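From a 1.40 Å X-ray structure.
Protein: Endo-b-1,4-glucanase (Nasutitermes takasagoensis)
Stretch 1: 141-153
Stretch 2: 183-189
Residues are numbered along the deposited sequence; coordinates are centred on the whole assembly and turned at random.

Stretch 1, residues 141-153: KIDTSRPGSDLAG
Stretch 2 183-189: QLFDFAN

Close packing of antiparallel helices depends on small residues where the backbones meet, and this endo-β-1,4-glucanase provides a compact example. Residues 149-153 begin a helix that runs against helix 183-189, with an angle of 168° between their N-to-C directions and a closest axial approach of 8.1 Å. The register is set by Ser149 opposite Ala188, whose CA atoms lie 4.0 Å apart, and by Gly153 near Phe185, at 5.6 Å between CA atoms. Both helices have regular backbones, with phi from -58° to -80° and psi from -34° to -49°. Each is held by i to i+4 hydrogen bonds, among them Gly153 N to Ser149 O at 2.8 Å and Ala188 N to Leu184 O at 2.9 Å.

Between the helices, the apolar contacts centre on Ala152. The CA-to-CB bond of Ala152 points toward the second helix, and its CB lies 3.6 Å from Ala188 CB, a methyl-to-methyl contact that suits the short spacing of the axes. The same Ala152 CB approaches Phe187 CD2 at 3.9 Å and Leu184 CD2 at 4.4 Å, the leucine having chi1 m (-79°) and chi2 t (167°). Gly153 extends the close fit through its backbone: its N is 3.7 Å from Ala188 CB.

Phe187 carries the contact beyond the helix pair. Its CA-to-CB bond points sideways, but with chi1 t (171°) and chi2 40° the ring comes nearer to the first stretch, and this residue has the largest area covered across the contact. Ile142, in a strand with chi1 p (50°) and chi2 t (173°), places CD1 3.6 Å from Phe187 CE2. Backbone atoms also meet the ring, with Asp143 CA 3.5 Å from Phe187 CZ and Thr144 N 3.9 Å from Phe187 CE1. All these approaches are oblique.

The direct polar link is one hydrogen bond. Ser149, with chi1 m (-56°), donates from OG to Ala188 O at 2.8 Å, joining the first turn of one helix to the backbone of the other. A water adds a looser bridge, accepting from Gly148 N at 2.9 Å and donating weakly to Phe187 O at 3.4 Å.

Hydrogen bonds within the first stretch shape the loop that passes the ring. Asp143, at phi/psi -155°/-169° and chi1 p (49°), directs its CA-to-CB bond away from the second helix, and its OD1 accepts from Arg146 N at 2.8 Å and from Ser145 OG at 2.7 Å. Asp143 N donates to Arg146 O at 2.8 Å, closing the turn. Pro147 (-71°/173°) then leads to Gly148, the N-cap, at -166°/75°. An ideal CB there would clash with Ile142 CG2 at 2.9 Å, so the bare glycine accommodates the isoleucine. Gly148 O accepts from Ala152 N at 2.9 Å, starting the helix that carries Ser149 and Ala152 into the contact.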

ATOM      1  N   LYS A 141     -16.709   0.566 -12.180  1.00  8.67           N
ATOM      2  CA  LYS A 141     -17.161   1.234 -10.972  1.00  9.35           C
ATOM      3  C   LYS A 141     -18.110   0.408 -10.116  1.00  8.74           C
ATOM      4  O   LYS A 141     -18.649  -0.614 -10.551  1.00  9.69           O
ATOM      5  CB  LYS A 141     -17.884   2.526 -11.354  1.00 11.21           C
ATOM      6  CG  LYS A 141     -19.198   2.283 -12.098  1.00 12.04           C
ATOM      7  CD  LYS A 141     -19.890   3.587 -12.472  1.00 14.26           C
ATOM      8  CE  LYS A 141     -21.294   3.340 -13.004  1.00 18.78           C
ATOM      9  NZ  LYS A 141     -21.296   2.454 -14.196  1.00 22.82           N
ATOM     10  N   ILE A 142     -18.286   0.866  -8.883  1.00  8.63           N
ATOM     11  CA  ILE A 142     -19.243   0.264  -7.976  1.00  8.99           C
ATOM     12  C   ILE A 142     -20.274   1.378  -7.794  1.00 10.15           C
ATOM     13  O   ILE A 142     -19.958   2.562  -7.954  1.00  9.89           O
ATOM     14  CB  ILE A 142     -18.633  -0.124  -6.595  1.00  8.68           C
ATOM     15  CG1 ILE A 142     -17.845   1.041  -5.995  1.00  9.03           C
ATOM     16  CG2 ILE A 142     -17.756  -1.361  -6.745  1.00 10.34           C
ATOM     17  CD1 ILE A 142     -17.366   0.778  -4.572  1.00  9.36           C
ATOM     18  N   ASP A 143     -21.513   0.998  -7.511  1.00 10.52           N
ATOM     19  CA  ASP A 143     -22.584   1.965  -7.303  1.00 11.55           C
ATOM     20  C   ASP A 143     -23.654   1.322  -6.431  1.00 12.26           C
ATOM     21  O   ASP A 143     -23.432   0.252  -5.872  1.00 11.06           O
ATOM     22  CB  ASP A 143     -23.177   2.438  -8.642  1.00 13.03           C
ATOM     23  CG  ASP A 143     -23.530   1.297  -9.575  1.00 14.53           C
ATOM     24  OD1 ASP A 143     -24.051   0.270  -9.101  1.00 14.93           O
ATOM     25  OD2 ASP A 143     -23.298   1.439 -10.796  1.00 18.13           O
ATOM     26  N   THR A 144     -24.813   1.959  -6.308  1.00 12.81           N
ATOM     27  CA  THR A 144     -25.863   1.405  -5.461  1.00 13.99           C
ATOM     28  C   THR A 144     -26.397   0.044  -5.905  1.00 14.78           C
ATOM     29  O   THR A 144     -26.858  -0.736  -5.074  1.00 15.98           O
ATOM     30  CB  THR A 144     -27.047   2.385  -5.317  1.00 13.87           C
ATOM     31  OG1 THR A 144     -27.570   2.709  -6.611  1.00 15.75           O
ATOM     32  CG2 THR A 144     -26.592   3.660  -4.618  1.00 14.13           C
ATOM     33  N   SER A 145     -26.324  -0.251  -7.200  1.00 14.56           N
ATOM     34  CA  SER A 145     -26.810  -1.533  -7.710  1.00 15.93           C
ATOM     35  C   SER A 145     -25.719  -2.602  -7.674  1.00 15.81           C
ATOM     36  O   SER A 145     -26.007  -3.798  -7.620  1.00 16.95           O
ATOM     37  CB  SER A 145     -27.331  -1.375  -9.142  1.00 17.61           C
ATOM     38  OG  SER A 145     -26.299  -0.985 -10.028  1.00 23.16           O
ATOM     39  N   ARG A 146     -24.468  -2.156  -7.709  1.00 14.76           N
ATOM     40  CA  ARG A 146     -23.308  -3.044  -7.676  1.00 14.40           C
ATOM     41  C   ARG A 146     -22.359  -2.447  -6.645  1.00 13.57           C
ATOM     42  O   ARG A 146     -21.414  -1.741  -6.992  1.00 11.98           O
ATOM     43  CB  ARG A 146     -22.631  -3.072  -9.048  1.00 16.65           C
ATOM     44  CG  ARG A 146     -23.479  -3.672 -10.155  1.00 21.74           C
ATOM     45  CD  ARG A 146     -22.836  -3.431 -11.513  1.00 27.60           C
ATOM     46  NE  ARG A 146     -23.425  -4.259 -12.561  1.00 33.32           N
ATOM     47  CZ  ARG A 146     -23.298  -5.581 -12.628  1.00 35.64           C
ATOM     48  NH1 ARG A 146     -22.599  -6.229 -11.704  1.00 36.95           N
ATOM     49  NH2 ARG A 146     -23.862  -6.255 -13.621  1.00 37.29           N
ATOM     50  N   PRO A 147     -22.596  -2.735  -5.357  1.00 12.28           N
ATOM     51  CA  PRO A 147     -21.784  -2.225  -4.249  1.00 12.19           C
ATOM     52  C   PRO A 147     -20.369  -2.770  -4.080  1.00 10.88           C
ATOM     53  O   PRO A 147     -19.946  -3.695  -4.767  1.00 11.05           O
ATOM     54  CB  PRO A 147     -22.658  -2.514  -3.033  1.00 13.71           C
ATOM     55  CG  PRO A 147     -23.282  -3.812  -3.400  1.00 15.33           C
ATOM     56  CD  PRO A 147     -23.687  -3.589  -4.850  1.00 12.82           C
ATOM     57  N   GLY A 148     -19.648  -2.164  -3.144  1.00 10.17           N
ATOM     58  CA  GLY A 148     -18.286  -2.571  -2.854  1.00 10.36           C
ATOM     59  C   GLY A 148     -17.868  -1.942  -1.542  1.00  9.51           C
ATOM     60  O   GLY A 148     -17.094  -0.984  -1.524  1.00  9.70           O
ATOM     61  N   SER A 149     -18.389  -2.484  -0.443  1.00 10.05           N
ATOM     62  CA  SER A 149     -18.098  -1.972   0.893  1.00  9.78           C
ATOM     63  C   SER A 149     -16.616  -1.972   1.229  1.00  9.49           C
ATOM     64  O   SER A 149     -16.132  -1.062   1.900  1.00  9.78           O
ATOM     65  CB  SER A 149     -18.848  -2.788   1.947  1.00 10.44           C
ATOM     66  OG  SER A 149     -20.239  -2.786   1.688  1.00 11.45           O
ATOM     67  N   ASP A 150     -15.898  -2.997   0.781  1.00  9.30           N
ATOM     68  CA  ASP A 150     -14.471  -3.065   1.059  1.00  9.57           C
ATOM     69  C   ASP A 150     -13.688  -1.988   0.313  1.00  9.10           C
ATOM     70  O   ASP A 150     -12.858  -1.297   0.904  1.00  9.46           O
ATOM     71  CB  ASP A 150     -13.901  -4.463   0.746  1.00  9.65           C
ATOM     72  CG  ASP A 150     -14.516  -5.111  -0.491  1.00 10.82           C
ATOM     73  OD1 ASP A 150     -15.252  -4.453  -1.255  1.00 10.09           O
ATOM     74  OD2 ASP A 150     -14.241  -6.313  -0.702  1.00 13.98           O
ATOM     75  N   LEU A 151     -13.968  -1.833  -0.978  1.00  9.14           N
ATOM     76  CA  LEU A 151     -13.289  -0.828  -1.789  1.00  9.15           C
ATOM     77  C   LEU A 151     -13.636   0.585  -1.327  1.00  8.72           C
ATOM     78  O   LEU A 151     -12.749   1.418  -1.136  1.00  8.98           O
ATOM     79  CB  LEU A 151     -13.673  -0.992  -3.258  1.00  9.14           C
ATOM     80  CG  LEU A 151     -13.171   0.084  -4.226  1.00  8.04           C
ATOM     81  CD1 LEU A 151     -11.650   0.087  -4.268  1.00  8.84           C
ATOM     82  CD2 LEU A 151     -13.746  -0.183  -5.608  1.00  9.04           C
ATOM     83  N   ALA A 152     -14.928   0.853  -1.153  1.00  9.61           N
ATOM     84  CA  ALA A 152     -15.376   2.169  -0.711  1.00  9.11           C
ATOM     85  C   ALA A 152     -14.869   2.455   0.702  1.00  9.39           C
ATOM     86  O   ALA A 152     -14.474   3.580   1.018  1.00  9.43           O
ATOM     87  CB  ALA A 152     -16.903   2.243  -0.746  1.00 10.14           C
ATOM     88  N   GLY A 153     -14.881   1.425   1.544  1.00  9.05           N
ATOM     89  CA  GLY A 153     -14.414   1.575   2.910  1.00  9.95           C
ATOM     90  C   GLY A 153     -12.931   1.883   3.012  1.00  9.26           C
ATOM     91  O   GLY A 153     -12.530   2.784   3.748  1.00  8.97           O
ATOM     92  N   GLN A 183     -18.774  10.593   2.698  1.00 10.76           N
ATOM     93  CA  GLN A 183     -19.715  10.101   1.703  1.00 10.47           C
ATOM     94  C   GLN A 183     -19.408   8.668   1.292  1.00  9.87           C
ATOM     95  O   GLN A 183     -20.320   7.855   1.147  1.00 11.12           O
ATOM     96  CB  GLN A 183     -19.705  11.017   0.477  1.00 11.40           C
ATOM     97  CG  GLN A 183     -20.008  12.468   0.821  1.00 13.50           C
ATOM     98  CD  GLN A 183     -19.916  13.384  -0.377  1.00 15.85           C
ATOM     99  OE1 GLN A 183     -19.073  13.192  -1.254  1.00 15.77           O
ATOM    100  NE2 GLN A 183     -20.771  14.401  -0.413  1.00 16.20           N
ATOM    101  N   LEU A 184     -18.130   8.350   1.108  1.00  9.52           N
ATOM    102  CA  LEU A 184     -17.762   6.992   0.723  1.00  9.48           C
ATOM    103  C   LEU A 184     -18.048   5.993   1.835  1.00 10.34           C
ATOM    104  O   LEU A 184     -18.406   4.847   1.558  1.00 10.13           O
ATOM    105  CB  LEU A 184     -16.290   6.935   0.301  1.00  9.65           C
ATOM    106  CG  LEU A 184     -16.071   7.441  -1.129  1.00 10.61           C
ATOM    107  CD1 LEU A 184     -14.590   7.654  -1.387  1.00 10.44           C
ATOM    108  CD2 LEU A 184     -16.662   6.444  -2.118  1.00 10.42           C
ATOM    109  N   PHE A 185     -17.904   6.414   3.089  1.00 10.49           N
ATOM    110  CA  PHE A 185     -18.201   5.508   4.190  1.00 11.05           C
ATOM    111  C   PHE A 185     -19.696   5.211   4.204  1.00 10.39           C
ATOM    112  O   PHE A 185     -20.104   4.069   4.387  1.00 11.22           O
ATOM    113  CB  PHE A 185     -17.813   6.099   5.543  1.00 11.33           C
ATOM    114  CG  PHE A 185     -18.210   5.226   6.700  1.00 13.06           C
ATOM    115  CD1 PHE A 185     -17.559   4.017   6.929  1.00 14.21           C
ATOM    116  CD2 PHE A 185     -19.284   5.572   7.513  1.00 14.82           C
ATOM    117  CE1 PHE A 185     -17.974   3.161   7.949  1.00 15.20           C
ATOM    118  CE2 PHE A 185     -19.707   4.725   8.535  1.00 15.49           C
ATOM    119  CZ  PHE A 185     -19.053   3.516   8.752  1.00 15.38           C
ATOM    120  N   ASP A 186     -20.509   6.247   4.020  1.00 11.58           N
ATOM    121  CA  ASP A 186     -21.954   6.069   4.004  1.00 12.35           C
ATOM    122  C   ASP A 186     -22.335   5.114   2.882  1.00 12.05           C
ATOM    123  O   ASP A 186     -23.173   4.234   3.059  1.00 12.32           O
ATOM    124  CB  ASP A 186     -22.652   7.416   3.818  1.00 14.48           C
ATOM    125  CG  ASP A 186     -22.730   8.213   5.107  1.00 18.11           C
ATOM    126  OD1 ASP A 186     -23.012   9.426   5.036  1.00 20.62           O
ATOM    127  OD2 ASP A 186     -22.523   7.623   6.190  1.00 20.48           O
ATOM    128  N   PHE A 187     -21.708   5.291   1.723  1.00 10.95           N
ATOM    129  CA  PHE A 187     -21.964   4.427   0.578  1.00 10.71           C
ATOM    130  C   PHE A 187     -21.601   2.983   0.944  1.00 11.27           C
ATOM    131  O   PHE A 187     -22.391   2.061   0.740  1.00 11.73           O
ATOM    132  CB  PHE A 187     -21.141   4.920  -0.624  1.00 11.15           C
ATOM    133  CG  PHE A 187     -21.156   3.995  -1.816  1.00 10.96           C
ATOM    134  CD1 PHE A 187     -22.317   3.334  -2.204  1.00 12.79           C
ATOM    135  CD2 PHE A 187     -20.000   3.816  -2.572  1.00 13.03           C
ATOM    136  CE1 PHE A 187     -22.327   2.506  -3.327  1.00 12.53           C
ATOM    137  CE2 PHE A 187     -20.001   2.992  -3.695  1.00 12.75           C
ATOM    138  CZ  PHE A 187     -21.166   2.336  -4.073  1.00 11.16           C
ATOM    139  N   ALA A 188     -20.410   2.799   1.506  1.00 11.02           N
ATOM    140  CA  ALA A 188     -19.938   1.475   1.898  1.00 11.05           C
ATOM    141  C   ALA A 188     -20.825   0.806   2.946  1.00 11.44           C
ATOM    142  O   ALA A 188     -21.092  -0.392   2.874  1.00 10.90           O
ATOM    143  CB  ALA A 188     -18.512   1.573   2.426  1.00 11.32           C
ATOM    144  N   ASN A 189     -21.282   1.583   3.918  1.00 11.92           N
ATOM    145  CA  ASN A 189     -22.105   1.041   4.992  1.00 13.51           C
ATOM    146  C   ASN A 189     -23.575   0.832   4.632  1.00 13.24           C
ATOM    147  O   ASN A 189     -24.197  -0.128   5.091  1.00 14.15           O
ATOM    148  CB  ASN A 189     -21.992   1.946   6.221  1.00 14.39           C
ATOM    149  CG  ASN A 189     -22.509   1.283   7.479  1.00 16.42           C
ATOM    150  OD1 ASN A 189     -22.233   0.110   7.732  1.00 18.63           O
ATOM    151  ND2 ASN A 189     -23.250   2.035   8.285  1.00 19.10           N
TER
HETATM  152  O   HOH W   1     -20.683  -0.096  -1.329  1.00 10.94           O